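Local coordinates for STIL N-terminal domain-containing protein (Trichoplax adhaerens, PDB 5OI9) that probably acts in centriole assembly, as the N-terminal domain of a STIL-family centrosomal protein, in a pathway where STIL binds CEP85 and PLK4 is activated, at residues V118-S123 with L168-T173; D158-K163 with W273-R278; Q228-V233 with H269-S274. One frame throughout, in Å; residues are numbered along the deposited sequence.

Contact 1. Residues V118-S123 with L168-T173; sequences VIIPLS and LKIHAT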
# COMPACT_ATOMS: atom_id res chain seq x y z
N VAL A 118 2.75 -7.24 -5.17
CA VAL A 118 2.35 -5.95 -5.72
C VAL A 118 2.06 -6.14 -7.20
O VAL A 118 2.92 -6.62 -7.95
CB VAL A 118 3.43 -4.89 -5.50
CG1 VAL A 118 3.03 -3.57 -6.14
CG2 VAL A 118 3.71 -4.70 -4.01
N ILE A 119 0.85 -5.79 -7.62
CA ILE A 119 0.44 -5.93 -9.02
C ILE A 119 0.68 -4.60 -9.72
O ILE A 119 0.06 -3.59 -9.37
CB ILE A 119 -1.02 -6.37 -9.14
CG1 ILE A 119 -1.29 -7.61 -8.28
CG2 ILE A 119 -1.37 -6.64 -10.60
CD1 ILE A 119 -0.56 -8.85 -8.74
N ILE A 120 1.57 -4.60 -10.70
CA ILE A 120 1.88 -3.38 -11.45
C ILE A 120 1.47 -3.57 -12.91
O ILE A 120 2.14 -4.31 -13.65
CB ILE A 120 3.37 -3.02 -11.35
CG1 ILE A 120 3.82 -2.94 -9.89
CG2 ILE A 120 3.64 -1.69 -12.06
CD1 ILE A 120 4.56 -4.17 -9.41
N PRO A 121 0.38 -2.94 -13.35
CA PRO A 121 0.04 -2.99 -14.78
C PRO A 121 1.17 -2.40 -15.62
O PRO A 121 1.70 -1.33 -15.31
CB PRO A 121 -1.23 -2.14 -14.87
CG PRO A 121 -1.79 -2.14 -13.48
CD PRO A 121 -0.61 -2.18 -12.57
N LEU A 122 1.55 -3.13 -16.66
CA LEU A 122 2.66 -2.74 -17.53
C LEU A 122 2.15 -2.53 -18.94
O LEU A 122 1.63 -3.47 -19.56
CB LEU A 122 3.76 -3.81 -17.52
CG LEU A 122 4.90 -3.57 -18.51
CD1 LEU A 122 5.64 -2.29 -18.19
CD2 LEU A 122 5.85 -4.76 -18.54
N SER A 123 2.28 -1.31 -19.44
CA SER A 123 1.95 -0.97 -20.82
C SER A 123 3.25 -0.72 -21.57
O SER A 123 4.07 0.10 -21.15
CB SER A 123 1.05 0.26 -20.89
OG SER A 123 -0.25 -0.03 -20.42
N LEU A 168 0.32 1.44 -8.44
CA LEU A 168 1.54 1.70 -9.19
C LEU A 168 1.40 1.15 -10.60
O LEU A 168 0.92 0.03 -10.79
CB LEU A 168 2.74 1.06 -8.48
CG LEU A 168 4.14 1.27 -9.05
CD1 LEU A 168 4.59 2.72 -8.86
CD2 LEU A 168 5.12 0.32 -8.38
N LYS A 169 1.81 1.95 -11.59
CA LYS A 169 1.74 1.56 -12.99
C LYS A 169 3.05 1.93 -13.67
O LYS A 169 3.78 2.82 -13.22
CB LYS A 169 0.57 2.24 -13.72
CG LYS A 169 -0.79 1.97 -13.09
CD LYS A 169 -1.86 2.86 -13.70
CE LYS A 169 -2.14 2.48 -15.15
NZ LYS A 169 -2.76 1.13 -15.26
N ILE A 170 3.36 1.23 -14.76
CA ILE A 170 4.59 1.46 -15.52
C ILE A 170 4.25 1.53 -17.00
O ILE A 170 3.53 0.68 -17.53
CB ILE A 170 5.65 0.38 -15.26
CG1 ILE A 170 6.12 0.44 -13.80
CG2 ILE A 170 6.83 0.55 -16.19
CD1 ILE A 170 7.18 -0.58 -13.46
N HIS A 171 4.77 2.56 -17.68
CA HIS A 171 4.76 2.66 -19.13
C HIS A 171 6.18 2.47 -19.64
O HIS A 171 7.11 3.13 -19.16
CB HIS A 171 4.23 4.02 -19.59
CG HIS A 171 2.81 4.29 -19.20
ND1 HIS A 171 2.28 5.56 -19.15
CD2 HIS A 171 1.80 3.45 -18.86
CE1 HIS A 171 1.01 5.50 -18.78
NE2 HIS A 171 0.70 4.23 -18.60
N ALA A 172 6.35 1.57 -20.60
CA ALA A 172 7.67 1.27 -21.16
C ALA A 172 7.63 1.44 -22.67
O ALA A 172 6.83 0.79 -23.35
CB ALA A 172 8.12 -0.14 -20.79
N THR A 173 8.47 2.32 -23.19
CA THR A 173 8.65 2.46 -24.63
C THR A 173 10.01 1.87 -25.00
O THR A 173 11.03 2.27 -24.42
CB THR A 173 8.56 3.92 -25.06
OG1 THR A 173 7.29 4.45 -24.64
CG2 THR A 173 8.66 4.04 -26.57
O HOH W 1 0.10 -1.37 -7.54

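Contact 2. Residues D158-K163 with W273-R278; sequences DSVDIK and WSACMR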
# COMPACT_ATOMS: atom_id res chain seq x y z
N ASP A 158 -10.97 -8.35 3.20
CA ASP A 158 -9.75 -9.05 3.57
C ASP A 158 -9.00 -8.30 4.67
O ASP A 158 -9.33 -7.18 5.05
CB ASP A 158 -8.84 -9.23 2.35
CG ASP A 158 -9.46 -10.13 1.30
OD1 ASP A 158 -10.28 -11.00 1.67
OD2 ASP A 158 -9.11 -9.98 0.11
N SER A 159 -7.95 -8.96 5.17
CA SER A 159 -7.08 -8.35 6.18
C SER A 159 -6.44 -7.08 5.65
O SER A 159 -6.26 -6.91 4.44
CB SER A 159 -6.00 -9.35 6.61
OG SER A 159 -6.56 -10.49 7.24
N VAL A 160 -6.08 -6.18 6.57
CA VAL A 160 -5.41 -4.94 6.19
C VAL A 160 -4.13 -5.27 5.45
O VAL A 160 -3.32 -6.09 5.90
CB VAL A 160 -5.15 -4.08 7.43
CG1 VAL A 160 -4.20 -2.94 7.09
CG2 VAL A 160 -6.46 -3.54 7.99
N ASP A 161 -3.94 -4.62 4.30
CA ASP A 161 -2.77 -4.85 3.45
C ASP A 161 -2.22 -3.50 3.02
O ASP A 161 -2.95 -2.68 2.43
CB ASP A 161 -3.15 -5.69 2.22
CG ASP A 161 -1.93 -6.26 1.50
OD1 ASP A 161 -0.84 -5.65 1.57
OD2 ASP A 161 -2.07 -7.31 0.85
N ILE A 162 -0.94 -3.26 3.31
CA ILE A 162 -0.30 -2.00 2.92
C ILE A 162 -0.33 -1.84 1.40
O ILE A 162 -0.38 -0.72 0.89
CB ILE A 162 1.14 -1.93 3.47
CG1 ILE A 162 1.14 -2.15 4.98
CG2 ILE A 162 1.78 -0.60 3.14
CD1 ILE A 162 2.51 -2.07 5.60
N LYS A 163 -0.31 -2.96 0.66
CA LYS A 163 -0.35 -2.89 -0.80
C LYS A 163 -1.65 -2.27 -1.31
O LYS A 163 -1.68 -1.77 -2.43
CB LYS A 163 -0.17 -4.29 -1.39
CG LYS A 163 1.19 -4.91 -1.11
CD LYS A 163 1.33 -6.27 -1.78
CE LYS A 163 0.41 -7.30 -1.16
NZ LYS A 163 0.77 -7.57 0.27
N TRP A 273 -1.19 3.38 9.87
CA TRP A 273 -1.97 4.27 9.02
C TRP A 273 -2.86 3.48 8.07
O TRP A 273 -4.01 3.86 7.82
CB TRP A 273 -1.03 5.18 8.24
CG TRP A 273 -1.70 6.10 7.26
CD1 TRP A 273 -2.22 7.34 7.51
CD2 TRP A 273 -1.90 5.86 5.86
NE1 TRP A 273 -2.73 7.88 6.36
CE2 TRP A 273 -2.55 6.99 5.33
CE3 TRP A 273 -1.60 4.79 5.01
CZ2 TRP A 273 -2.90 7.09 3.99
CZ3 TRP A 273 -1.95 4.89 3.67
CH2 TRP A 273 -2.59 6.03 3.18
N SER A 274 -2.36 2.35 7.55
CA SER A 274 -3.15 1.54 6.63
C SER A 274 -4.38 0.96 7.32
O SER A 274 -5.46 0.91 6.73
CB SER A 274 -2.29 0.42 6.05
OG SER A 274 -1.18 0.94 5.33
N ALA A 275 -4.23 0.53 8.58
CA ALA A 275 -5.38 0.04 9.33
C ALA A 275 -6.38 1.16 9.59
O ALA A 275 -7.60 0.95 9.48
CB ALA A 275 -4.92 -0.60 10.63
N CYS A 276 -5.89 2.35 9.94
CA CYS A 276 -6.78 3.50 10.15
C CYS A 276 -7.57 3.82 8.89
O CYS A 276 -8.79 4.03 8.94
CB CYS A 276 -5.97 4.72 10.59
SG CYS A 276 -5.16 4.54 12.20
N MSE A 277 -6.89 3.89 7.74
CA MSE A 277 -7.54 4.17 6.47
C MSE A 277 -8.59 3.13 6.14
O MSE A 277 -9.71 3.45 5.72
CB MSE A 277 -6.50 4.23 5.34
CG MSE A 277 -5.57 5.41 5.46
SE MSE A 277 -6.52 7.10 5.35
CE MSE A 277 -6.76 7.14 3.43
N ARG A 278 -8.21 1.87 6.32
CA ARG A 278 -9.13 0.77 6.06
C ARG A 278 -10.38 0.88 6.93
O ARG A 278 -11.50 0.65 6.45
CB ARG A 278 -8.42 -0.56 6.31
CG ARG A 278 -9.28 -1.77 6.07
CD ARG A 278 -9.63 -1.93 4.60
NE ARG A 278 -10.52 -3.08 4.43
CZ ARG A 278 -10.09 -4.33 4.36
NH1 ARG A 278 -8.80 -4.60 4.43
NH2 ARG A 278 -10.97 -5.32 4.21
O HOH W 2 -6.32 -2.88 3.06

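Contact 3. Residues Q228-V233 with H269-S274; sequences QKSGYV and HPYVWS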
# COMPACT_ATOMS: atom_id res chain seq x y z
N GLN A 228 2.73 -8.02 11.13
CA GLN A 228 1.63 -7.19 11.58
C GLN A 228 0.31 -7.95 11.47
O GLN A 228 0.08 -8.71 10.53
CB GLN A 228 1.55 -5.90 10.76
CG GLN A 228 2.75 -4.99 10.92
CD GLN A 228 3.89 -5.34 9.98
OE1 GLN A 228 3.66 -5.83 8.88
NE2 GLN A 228 5.12 -5.11 10.42
N LYS A 229 -0.55 -7.74 12.46
CA LYS A 229 -1.94 -8.14 12.37
C LYS A 229 -2.78 -7.07 13.04
O LYS A 229 -2.29 -6.29 13.86
CB LYS A 229 -2.20 -9.53 12.98
CG LYS A 229 -1.89 -9.64 14.46
CD LYS A 229 -2.25 -11.04 14.97
CE LYS A 229 -2.28 -11.11 16.48
NZ LYS A 229 -2.95 -12.36 16.95
N SER A 230 -4.06 -7.02 12.67
CA SER A 230 -4.94 -5.99 13.20
C SER A 230 -6.35 -6.54 13.28
O SER A 230 -6.68 -7.57 12.70
CB SER A 230 -4.91 -4.73 12.33
OG SER A 230 -5.67 -4.91 11.15
N GLY A 231 -7.18 -5.83 14.04
CA GLY A 231 -8.58 -6.16 14.17
C GLY A 231 -9.37 -4.92 14.52
O GLY A 231 -8.92 -3.80 14.27
N TYR A 232 -10.54 -5.11 15.11
CA TYR A 232 -11.42 -3.99 15.39
C TYR A 232 -11.85 -4.03 16.86
O TYR A 232 -11.73 -5.06 17.53
CB TYR A 232 -12.62 -4.01 14.43
CG TYR A 232 -12.15 -3.94 12.99
CD1 TYR A 232 -11.88 -2.72 12.39
CD2 TYR A 232 -11.92 -5.10 12.26
CE1 TYR A 232 -11.43 -2.65 11.09
CE2 TYR A 232 -11.46 -5.04 10.96
CZ TYR A 232 -11.22 -3.81 10.37
OH TYR A 232 -10.76 -3.74 9.07
N VAL A 233 -12.30 -2.88 17.34
CA VAL A 233 -12.62 -2.69 18.75
C VAL A 233 -14.11 -2.42 18.87
O VAL A 233 -14.62 -1.45 18.29
CB VAL A 233 -11.81 -1.55 19.38
CG1 VAL A 233 -12.19 -1.38 20.84
CG2 VAL A 233 -10.32 -1.82 19.23
N HIS A 269 4.77 3.21 11.98
CA HIS A 269 4.80 2.16 10.98
C HIS A 269 3.66 2.37 9.99
O HIS A 269 2.51 2.57 10.41
CB HIS A 269 4.70 0.79 11.64
CG HIS A 269 5.09 -0.35 10.75
ND1 HIS A 269 4.31 -0.78 9.70
CD2 HIS A 269 6.18 -1.16 10.76
CE1 HIS A 269 4.90 -1.80 9.10
NE2 HIS A 269 6.03 -2.05 9.73
N PRO A 270 3.92 2.34 8.68
CA PRO A 270 2.84 2.60 7.71
C PRO A 270 1.68 1.62 7.80
O PRO A 270 0.59 1.93 7.31
CB PRO A 270 3.55 2.52 6.35
CG PRO A 270 4.83 1.79 6.61
CD PRO A 270 5.22 2.11 8.02
N TYR A 271 1.88 0.45 8.41
CA TYR A 271 0.77 -0.48 8.60
C TYR A 271 -0.30 0.10 9.52
O TYR A 271 -1.48 -0.20 9.34
CB TYR A 271 1.29 -1.81 9.16
CG TYR A 271 0.21 -2.85 9.39
CD1 TYR A 271 -0.19 -3.69 8.36
CD2 TYR A 271 -0.39 -2.99 10.63
CE1 TYR A 271 -1.17 -4.64 8.56
CE2 TYR A 271 -1.38 -3.94 10.84
CZ TYR A 271 -1.76 -4.76 9.80
OH TYR A 271 -2.74 -5.71 10.00
N VAL A 272 0.10 0.92 10.50
CA VAL A 272 -0.87 1.52 11.41
C VAL A 272 -1.78 2.48 10.65
O VAL A 272 -3.01 2.42 10.78
CB VAL A 272 -0.15 2.22 12.57
CG1 VAL A 272 -1.16 2.93 13.47
CG2 VAL A 272 0.67 1.22 13.36
N TRP A 273 -1.19 3.38 9.87
CA TRP A 273 -1.97 4.27 9.02
C TRP A 273 -2.86 3.48 8.07
O TRP A 273 -4.01 3.86 7.82
CB TRP A 273 -1.03 5.18 8.24
CG TRP A 273 -1.70 6.10 7.26
CD1 TRP A 273 -2.22 7.34 7.51
CD2 TRP A 273 -1.90 5.86 5.86
NE1 TRP A 273 -2.73 7.88 6.36
CE2 TRP A 273 -2.55 6.99 5.33
CE3 TRP A 273 -1.60 4.79 5.01
CZ2 TRP A 273 -2.90 7.09 3.99
CZ3 TRP A 273 -1.95 4.89 3.67
CH2 TRP A 273 -2.59 6.03 3.18
N SER A 274 -2.36 2.35 7.55
CA SER A 274 -3.15 1.54 6.63
C SER A 274 -4.38 0.96 7.32
O SER A 274 -5.46 0.91 6.73
CB SER A 274 -2.29 0.42 6.05
OG SER A 274 -1.18 0.94 5.33

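Contact 1. Residues V118-S123 with L168-T173
Ser123 O is gripped twice: Ala172 N donates to it at 2.8 Å with an N-H...O angle of 165°, and His171 CA adds a CA-H...O contact at 3.3 Å. Two further bonds run between the strands, from Ser123 N to Ile170 O at 3.0 Å and from Ile170 N to Pro121 O at 3.1 Å. All three lie nearly along their C=O axes and alternate in direction, as a parallel pair requires. Toward Leu168 the ladder gives way. Pro121 has no amide hydrogen, and its CD sits 3.2 Å from Leu168 O; one step earlier a water donates to Ile119 O at 2.9 Å and accepts from Leu168 N at 3.0 Å. On one face, Ile120 CG2, anti to its backbone N, meets Ile170 CG1 at 3.7 Å, while Leu122 CD1 reaches Ile170 CG2. Leu73, on the neighbouring strand 69-79, touches both Leu122 and Ile170. On the other face Lys169, bent at chi3 and chi4, crosses Pro121 at about a right angle, and Ser123 OG bonds to Lys70. Helix 139-155 lies between these strands in the chain, giving a beta-alpha-beta crossover. The chemistry implies a join held by backbone bonds around Ile170, apolar on the face of Ile120, Leu122 and Ile170 and more mixed on the face of Pro121, Ser123, Lys169 and His171, with water standing in where proline interrupts the ladder.

Contact 2. Residues D158-K163 with W273-R278
Arg278 leaves helix 270-281 with CG anti to its backbone N (chi1 -180°), then bends at chi2 (68°), and this carries its guanidinium to the backbone of the loop 158-163. Val160, with CG1 anti to the backbone N and CG2 anti to the carbonyl carbon, spreads its two methyls along the same helix. The guanidinium takes Asp158 O at its edge, near its own plane. Arg278 NH2 donates to Asp158 O at 2.6 Å, a short but bent bond (132° at the hydrogen) that falls on a lone pair in the carbonyl plane; Arg278 NH1 adds a weak second bond to Asp158 O at 2.7 Å. One carbonyl thus sits between both terminal nitrogens, while the Asp158 carboxylate is turned from Arg278, which it does not salt-bridge. A weak bond from NH2 to Ser156 O extends the grip. Water 2 accepts from Asp161 N at 3.2 Å and, weakly, from Arg278 NH1. Beneath this polar end, Val160 CG2 lies 3.8 Å from Arg278 CG, the two side chains running antiparallel alongside one another, and Val160 CG1 lies 3.8 Å from Ala275 N. Farther along, Ile162 CG1 touches Ser274 OG at 3.9 Å, a hydroxyl already bonded to Pro270 O. Asp161 turns to its own segment: its OD1 accepts from Lys163 N at 2.9 Å and forms a salt bridge with Lys163 NZ at 2.8 Å. The first of these bonds defines an Asx turn, which leads into the 3-10 turn at Ile162 and Lys163. This is loop-on-helix packing, in which an arginine clasps a backbone carbonyl; the helix itself rests through Ala275 on strand 256-264 of the mixed sheet that also holds strand 229-235.

Contact 3. Residues Q228-V233 with H269-S274
The Tyr271 ring carries Gln228 CB over one face, 3.4 Å from the ring centroid and only 5° off the normal, a centred CH-pi contact. The His269 ring is met at its edge: Tyr271 N donates in plane to His269 ND1 at 3.0 Å, with 161° at the hydrogen, so His269 serves as the N-cap of helix 270-281. Tyr271 extends toward the strand with CG anti to its backbone N, whereas Gln228 bends at chi2 and runs alongside it the other way. The Gln228 amide thereby reaches His269 tip to tip, the planes 37° apart; Gln228 NE2 and His269 NE2 lie 3.3 Å apart, but the angle is too poor for a hydrogen bond. At the far end of the tyrosine, Ser230 OG and Tyr271 OH pair weakly at 3.2 Å. One turn into the helix, Ser274 OG donates to Pro270 O at 2.8 Å, doubling the backbone bond from Ser274 N. An acceptor role for His269 ND1 is consistent with a neutral ring whose proton is on NE2, while the helix start joins the entry of strand 229-235 chiefly by Gln228 packing on the tyrosine face, with the weak Ser230 pair at the hydroxyl.

How the contacts relate
From the N terminus, strand segment 118-123 pairs with 168-173, so contact 1 closes a loop containing helix 139-155. Segment 158-163 lies inside that loop but finds its partner far ahead at 273-278; contacts 1 and 2 therefore cross, and they touch where Val118 CG2 meets Lys163 CD. Contact 3 follows contact 1 in series, closing a shorter loop; its segment 228-233 lies within the span that contact 2 closes, and contacts 2 and 3 both end on helix 270-281, sharing Trp273 and Ser274. Contact 1 lies in the mixed sheet that holds strands 118-126 and 167-176, contact 3 joins the helix to that of strands 229-235 and 256-264, and contact 2 links the intervening loop to the helix.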